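Local coordinates for probable aromatic acid decarboxylase (Escherichia coli, PDB 1SBZ), which binds FMN and probably acts as a flavin prenyltransferase, making the prenylated FMN cofactor used by a phenolic acid decarboxylase, at residues G9-P14 against E44-Y49; Q67-S72 against D100-R105. All coordinates share one frame; numbering follows the deposited sequence.

Contact 1 of 2, residues G9-P14 against E44-Y49; sequences GATGAP and ELETPY. With FMN (flavin mononucleotide), chain H.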
# COMPACT_ATOMS: atom_id res chain seq x y z
N GLY D 9 -33.14 -1.17 1.80
CA GLY D 9 -33.83 0.09 2.11
C GLY D 9 -33.23 1.37 1.55
O GLY D 9 -33.20 2.39 2.23
N ALA D 10 -32.73 1.32 0.32
CA ALA D 10 -32.37 2.54 -0.39
C ALA D 10 -33.56 2.98 -1.23
O ALA D 10 -34.36 2.15 -1.68
CB ALA D 10 -31.15 2.31 -1.27
N THR D 11 -33.70 4.28 -1.43
CA THR D 11 -34.77 4.75 -2.30
C THR D 11 -34.54 4.12 -3.68
O THR D 11 -33.41 3.97 -4.13
CB THR D 11 -34.87 6.29 -2.29
OG1 THR D 11 -35.88 6.71 -3.21
CG2 THR D 11 -33.59 6.96 -2.82
N GLY D 12 -35.61 3.67 -4.32
CA GLY D 12 -35.48 2.94 -5.56
C GLY D 12 -36.11 1.56 -5.51
O GLY D 12 -35.73 0.67 -6.28
N ALA D 13 -37.10 1.38 -4.63
CA ALA D 13 -37.87 0.13 -4.58
C ALA D 13 -38.56 -0.21 -5.92
O ALA D 13 -38.66 -1.40 -6.25
CB ALA D 13 -38.88 0.15 -3.43
N PRO D 14 -39.03 0.79 -6.68
CA PRO D 14 -39.58 0.53 -8.02
C PRO D 14 -38.63 -0.23 -8.95
O PRO D 14 -39.10 -0.96 -9.81
CB PRO D 14 -39.84 1.94 -8.56
CG PRO D 14 -40.10 2.74 -7.35
CD PRO D 14 -39.14 2.22 -6.33
N GLU D 44 -43.42 0.01 0.39
CA GLU D 44 -44.73 0.52 0.76
C GLU D 44 -44.85 2.02 0.49
O GLU D 44 -45.87 2.48 -0.04
CB GLU D 44 -45.06 0.12 2.21
CG GLU D 44 -45.82 -1.21 2.26
CD GLU D 44 -45.71 -1.98 3.57
OE1 GLU D 44 -45.32 -1.39 4.61
OE2 GLU D 44 -46.01 -3.19 3.55
N LEU D 45 -43.79 2.78 0.79
CA LEU D 45 -43.73 4.22 0.50
C LEU D 45 -43.70 4.56 -0.99
O LEU D 45 -44.42 5.46 -1.44
CB LEU D 45 -42.53 4.86 1.21
CG LEU D 45 -42.18 6.32 0.86
CD1 LEU D 45 -43.19 7.30 1.47
CD2 LEU D 45 -40.74 6.69 1.28
N GLU D 46 -42.87 3.85 -1.76
CA GLU D 46 -42.51 4.28 -3.12
C GLU D 46 -43.29 3.61 -4.25
O GLU D 46 -43.23 4.05 -5.40
CB GLU D 46 -41.01 4.10 -3.35
CG GLU D 46 -40.18 4.87 -2.34
CD GLU D 46 -38.69 4.79 -2.60
OE1 GLU D 46 -38.23 3.93 -3.38
OE2 GLU D 46 -37.98 5.60 -1.99
N THR D 47 -43.99 2.53 -3.91
CA THR D 47 -44.78 1.77 -4.88
C THR D 47 -46.19 1.56 -4.31
O THR D 47 -46.38 1.65 -3.09
CB THR D 47 -44.14 0.39 -5.17
OG1 THR D 47 -44.54 -0.55 -4.17
CG2 THR D 47 -42.61 0.43 -5.07
N PRO D 48 -47.16 1.28 -5.19
CA PRO D 48 -48.52 0.97 -4.75
C PRO D 48 -48.64 -0.47 -4.23
O PRO D 48 -49.72 -0.87 -3.81
CB PRO D 48 -49.34 1.16 -6.02
CG PRO D 48 -48.40 0.78 -7.11
CD PRO D 48 -47.04 1.26 -6.66
N TYR D 49 -47.54 -1.22 -4.26
CA TYR D 49 -47.53 -2.61 -3.80
C TYR D 49 -47.20 -2.68 -2.32
O TYR D 49 -46.53 -1.80 -1.79
CB TYR D 49 -46.52 -3.44 -4.59
CG TYR D 49 -46.70 -3.37 -6.09
CD1 TYR D 49 -45.88 -2.57 -6.88
CD2 TYR D 49 -47.71 -4.09 -6.72
CE1 TYR D 49 -46.05 -2.50 -8.26
CE2 TYR D 49 -47.90 -4.03 -8.09
CZ TYR D 49 -47.07 -3.24 -8.85
OH TYR D 49 -47.25 -3.18 -10.22
N1 FMN H . -29.69 4.45 2.45
C2 FMN H . -28.80 4.50 1.41
O2 FMN H . -27.68 4.02 1.58
N3 FMN H . -29.16 5.07 0.20
C4 FMN H . -30.44 5.60 0.05
O4 FMN H . -30.83 5.87 -1.09
C4A FMN H . -31.35 5.54 1.12
N5 FMN H . -32.63 6.05 1.01
C5A FMN H . -33.51 5.98 2.08
C6 FMN H . -34.81 6.49 1.97
C7 FMN H . -35.71 6.42 3.04
C7M FMN H . -37.17 6.63 2.76
C8 FMN H . -35.30 5.84 4.25
C8M FMN H . -36.29 5.51 5.34
C9 FMN H . -34.01 5.33 4.36
C9A FMN H . -33.11 5.40 3.28
N10 FMN H . -31.82 4.89 3.41
C10 FMN H . -30.95 4.97 2.33
C1' FMN H . -31.29 4.51 4.77
C2' FMN H . -31.32 3.00 4.92
O2' FMN H . -32.64 2.53 4.72
C3' FMN H . -30.77 2.54 6.28
O3' FMN H . -29.36 2.74 6.30
C4' FMN H . -31.11 1.09 6.62
O4' FMN H . -30.45 0.68 7.81
C5' FMN H . -30.74 0.11 5.51
O5' FMN H . -30.87 -1.22 5.99
P FMN H . -30.94 -2.41 4.90
O1P FMN H . -32.29 -2.31 4.21
O2P FMN H . -30.80 -3.70 5.66
O3P FMN H . -29.82 -2.25 3.90
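Glu46 OE1 is gripped by two backbone amides, Gly12 N at 2.8 Å and Ala13 N at 3.1 Å. The contact belongs to the FMN site of a flavoprotein with a parallel sheet flanked by helices. Residues 9-14 run from the turn after strand 2-7 into the first residues of helix 13-24, and Glu46 ends helix 37-46. Gly12 N meets the syn lone pair of OE1 in a nearly straight bond (171°). Ala13 N comes in almost in line with the C-O bond. The other carboxylate oxygen takes the hydroxyl: Thr11 OG1 donates to Glu46 OE2 at 2.7 Å, on the syn side but 33° out of the carboxylate plane. Thr11 OG1 lies anti to its own backbone N (chi1 177°), and it also accepts from Phe151 N of a second subunit. The carboxylate thus holds three successive residues and sits at the start of helix 13-24. The same turn binds the cofactor. Gly9 N donates to FMN O1P, Gly9 O accepts from FMN O2' at 2.6 Å, and Thr11 N reaches FMN O4 in a longer bond of 3.3 Å. Thr47, just past helix 37-46, forms an ST turn with Tyr49 N, and its OG1 also bonds Ile43 O. Its methyl CG2 packs 4.1 Å from Ala13 CB, and Pro14 CD lies 3.5 Å from Glu46 OE1.

Contact 2 of 2, residues Q67-S72 against D100-R105; sequences QAATIS and DGLVGR. With FMN (flavin mononucleotide), chain E.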
# COMPACT_ATOMS: atom_id res chain seq x y z
N GLN D 67 -30.85 -17.35 8.82
CA GLN D 67 -29.54 -17.87 8.40
C GLN D 67 -29.57 -19.37 8.07
O GLN D 67 -28.56 -19.95 7.69
CB GLN D 67 -28.45 -17.57 9.45
CG GLN D 67 -28.28 -16.09 9.84
CD GLN D 67 -27.79 -15.20 8.71
OE1 GLN D 67 -26.77 -14.50 8.85
NE2 GLN D 67 -28.49 -15.23 7.58
N ALA D 68 -30.75 -19.99 8.21
CA ALA D 68 -30.90 -21.42 7.93
C ALA D 68 -31.69 -21.69 6.64
O ALA D 68 -31.99 -22.84 6.33
CB ALA D 68 -31.53 -22.14 9.13
N ALA D 69 -31.99 -20.63 5.89
CA ALA D 69 -32.65 -20.74 4.59
C ALA D 69 -31.77 -21.49 3.58
O ALA D 69 -30.55 -21.57 3.76
CB ALA D 69 -33.00 -19.36 4.05
N THR D 70 -32.39 -22.05 2.54
CA THR D 70 -31.66 -22.80 1.51
C THR D 70 -30.47 -22.02 0.94
O THR D 70 -29.36 -22.55 0.84
CB THR D 70 -32.60 -23.24 0.37
OG1 THR D 70 -33.46 -22.16 0.00
CG2 THR D 70 -33.57 -24.32 0.85
N ILE D 71 -30.72 -20.76 0.59
CA ILE D 71 -29.72 -19.90 -0.07
C ILE D 71 -28.57 -19.47 0.85
O ILE D 71 -27.63 -18.80 0.42
CB ILE D 71 -30.39 -18.67 -0.72
CG1 ILE D 71 -31.17 -17.87 0.34
CG2 ILE D 71 -31.28 -19.09 -1.87
CD1 ILE D 71 -31.51 -16.46 -0.06
N SER D 72 -28.66 -19.86 2.12
CA SER D 72 -27.59 -19.63 3.08
C SER D 72 -26.52 -20.72 2.95
O SER D 72 -25.43 -20.61 3.50
CB SER D 72 -28.14 -19.59 4.49
OG SER D 72 -27.11 -19.47 5.44
N ASP D 100 -24.44 -10.65 9.00
CA ASP D 100 -25.29 -10.64 10.20
C ASP D 100 -26.73 -11.09 9.94
O ASP D 100 -27.40 -11.60 10.85
CB ASP D 100 -25.29 -9.24 10.83
CG ASP D 100 -25.90 -9.22 12.24
OD1 ASP D 100 -25.72 -10.20 13.01
OD2 ASP D 100 -26.57 -8.26 12.66
N GLY D 101 -27.22 -10.87 8.71
CA GLY D 101 -28.54 -11.34 8.29
C GLY D 101 -28.44 -12.13 6.99
O GLY D 101 -27.34 -12.40 6.52
N LEU D 102 -29.59 -12.47 6.41
CA LEU D 102 -29.62 -13.31 5.21
C LEU D 102 -29.21 -12.61 3.91
O LEU D 102 -28.70 -13.25 3.01
CB LEU D 102 -30.98 -14.02 5.03
CG LEU D 102 -31.04 -15.01 3.85
CD1 LEU D 102 -29.99 -16.12 3.98
CD2 LEU D 102 -32.42 -15.61 3.68
N VAL D 103 -29.43 -11.30 3.80
CA VAL D 103 -28.97 -10.60 2.60
C VAL D 103 -27.44 -10.70 2.57
O VAL D 103 -26.86 -11.07 1.54
CB VAL D 103 -29.46 -9.13 2.54
CG1 VAL D 103 -28.81 -8.38 1.36
CG2 VAL D 103 -30.98 -9.08 2.42
N GLY D 104 -26.82 -10.44 3.71
CA GLY D 104 -25.36 -10.47 3.86
C GLY D 104 -24.76 -11.85 3.74
O GLY D 104 -23.73 -12.03 3.08
N ARG D 105 -25.41 -12.82 4.39
CA ARG D 105 -24.99 -14.22 4.33
C ARG D 105 -25.10 -14.81 2.92
O ARG D 105 -24.15 -15.41 2.43
CB ARG D 105 -25.76 -15.08 5.34
CG ARG D 105 -25.50 -16.59 5.23
CD ARG D 105 -24.06 -17.04 5.53
NE ARG D 105 -23.92 -18.49 5.37
CZ ARG D 105 -22.76 -19.14 5.38
NH1 ARG D 105 -21.61 -18.48 5.53
NH2 ARG D 105 -22.74 -20.45 5.22
N1 FMN E . -21.19 -19.52 8.76
C2 FMN E . -19.83 -19.68 8.55
O2 FMN E . -19.13 -18.68 8.45
N3 FMN E . -19.28 -20.95 8.46
C4 FMN E . -20.08 -22.06 8.58
O4 FMN E . -19.61 -23.19 8.38
C4A FMN E . -21.46 -21.90 8.79
N5 FMN E . -22.27 -23.01 8.91
C5A FMN E . -23.64 -22.86 9.12
C6 FMN E . -24.43 -24.00 9.24
C7 FMN E . -25.80 -23.89 9.47
C7M FMN E . -26.40 -25.01 10.28
C8 FMN E . -26.38 -22.62 9.55
C8M FMN E . -27.80 -22.45 10.02
C9 FMN E . -25.58 -21.48 9.42
C9A FMN E . -24.20 -21.59 9.21
N10 FMN E . -23.39 -20.47 9.09
C10 FMN E . -22.02 -20.62 8.88
C1' FMN E . -24.03 -19.11 8.97
C2' FMN E . -23.90 -18.35 10.28
O2' FMN E . -24.54 -19.08 11.31
C3' FMN E . -24.47 -16.94 10.18
O3' FMN E . -23.59 -16.16 9.39
C4' FMN E . -24.68 -16.25 11.54
O4' FMN E . -25.09 -14.92 11.32
C5' FMN E . -23.42 -16.24 12.40
O5' FMN E . -23.64 -15.45 13.53
P FMN E . -22.72 -15.62 14.83
O1P FMN E . -23.05 -14.52 15.80
O2P FMN E . -21.24 -15.55 14.47
O3P FMN E . -23.01 -16.98 15.43
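The start of helix 102-112, with Gly101 at its N-cap position, packs against the loop that follows strand 60-62, beside an FMN bound by a neighbouring subunit. The Gln67 side chain lies against the Gly101-Leu102 backbone at the helix start. Leu102 carries the apolar part. Its CG stands anti to the backbone N (chi1 -175°), and its two methyls divide the loop between them. CD2 touches Ala69 CB at 3.8 Å and Ile71 CD1 at 3.9 Å, while CD1 faces Ser72 CB. The Ile71 and Leu102 side chains cross at about a right angle, and both also pack on His62 of edge strand 60-62 and on Val34 of the next strand in the parallel sheet of this flavoprotein fold. Ser72 closes the 3-10 turn 70-72. Its OG donates to Gln67 O at 2.7 Å, from above the carbonyl plane, which links two residues five apart in the loop. The Arg105 chain bends at chi2 (64°). Its guanidinium lies by Ser72. NE and NH2 both give weak bonds to Ser72 O, each 3.2 Å long. A further weak bond runs from NE to Ser72 OG, which lies in the guanidinium plane at its edge. Over one face of the group lies FMN N1, 3.4 Å from Arg105 NH1. Arg105 NH1 also makes a salt bridge to Glu123 OE2 of the neighbouring subunit, where Lys89 pairs likewise with Asp100 OD1.

How the contacts relate
Both contacts are largely buried, and each lies beside a flavin, but not the same one. Contact 1 joins the first two helices of the fold beside the FMN that this chain itself binds. Contact 2 joins the loop after strand 60-62 to the start of helix 102-112, beside an FMN held mainly by another subunit. Their centres are 23 Å apart and they do not touch. The chemistry differs accordingly. In contact 1 a carboxylate takes three hydrogen bonds from a turn that also holds the cofactor. In contact 2 apolar packing dominates near the sheet, with weak arginine bonds beside it. Both meet a neighbouring subunit, contact 1 through hydrogen bonds and contact 2 through salt bridges.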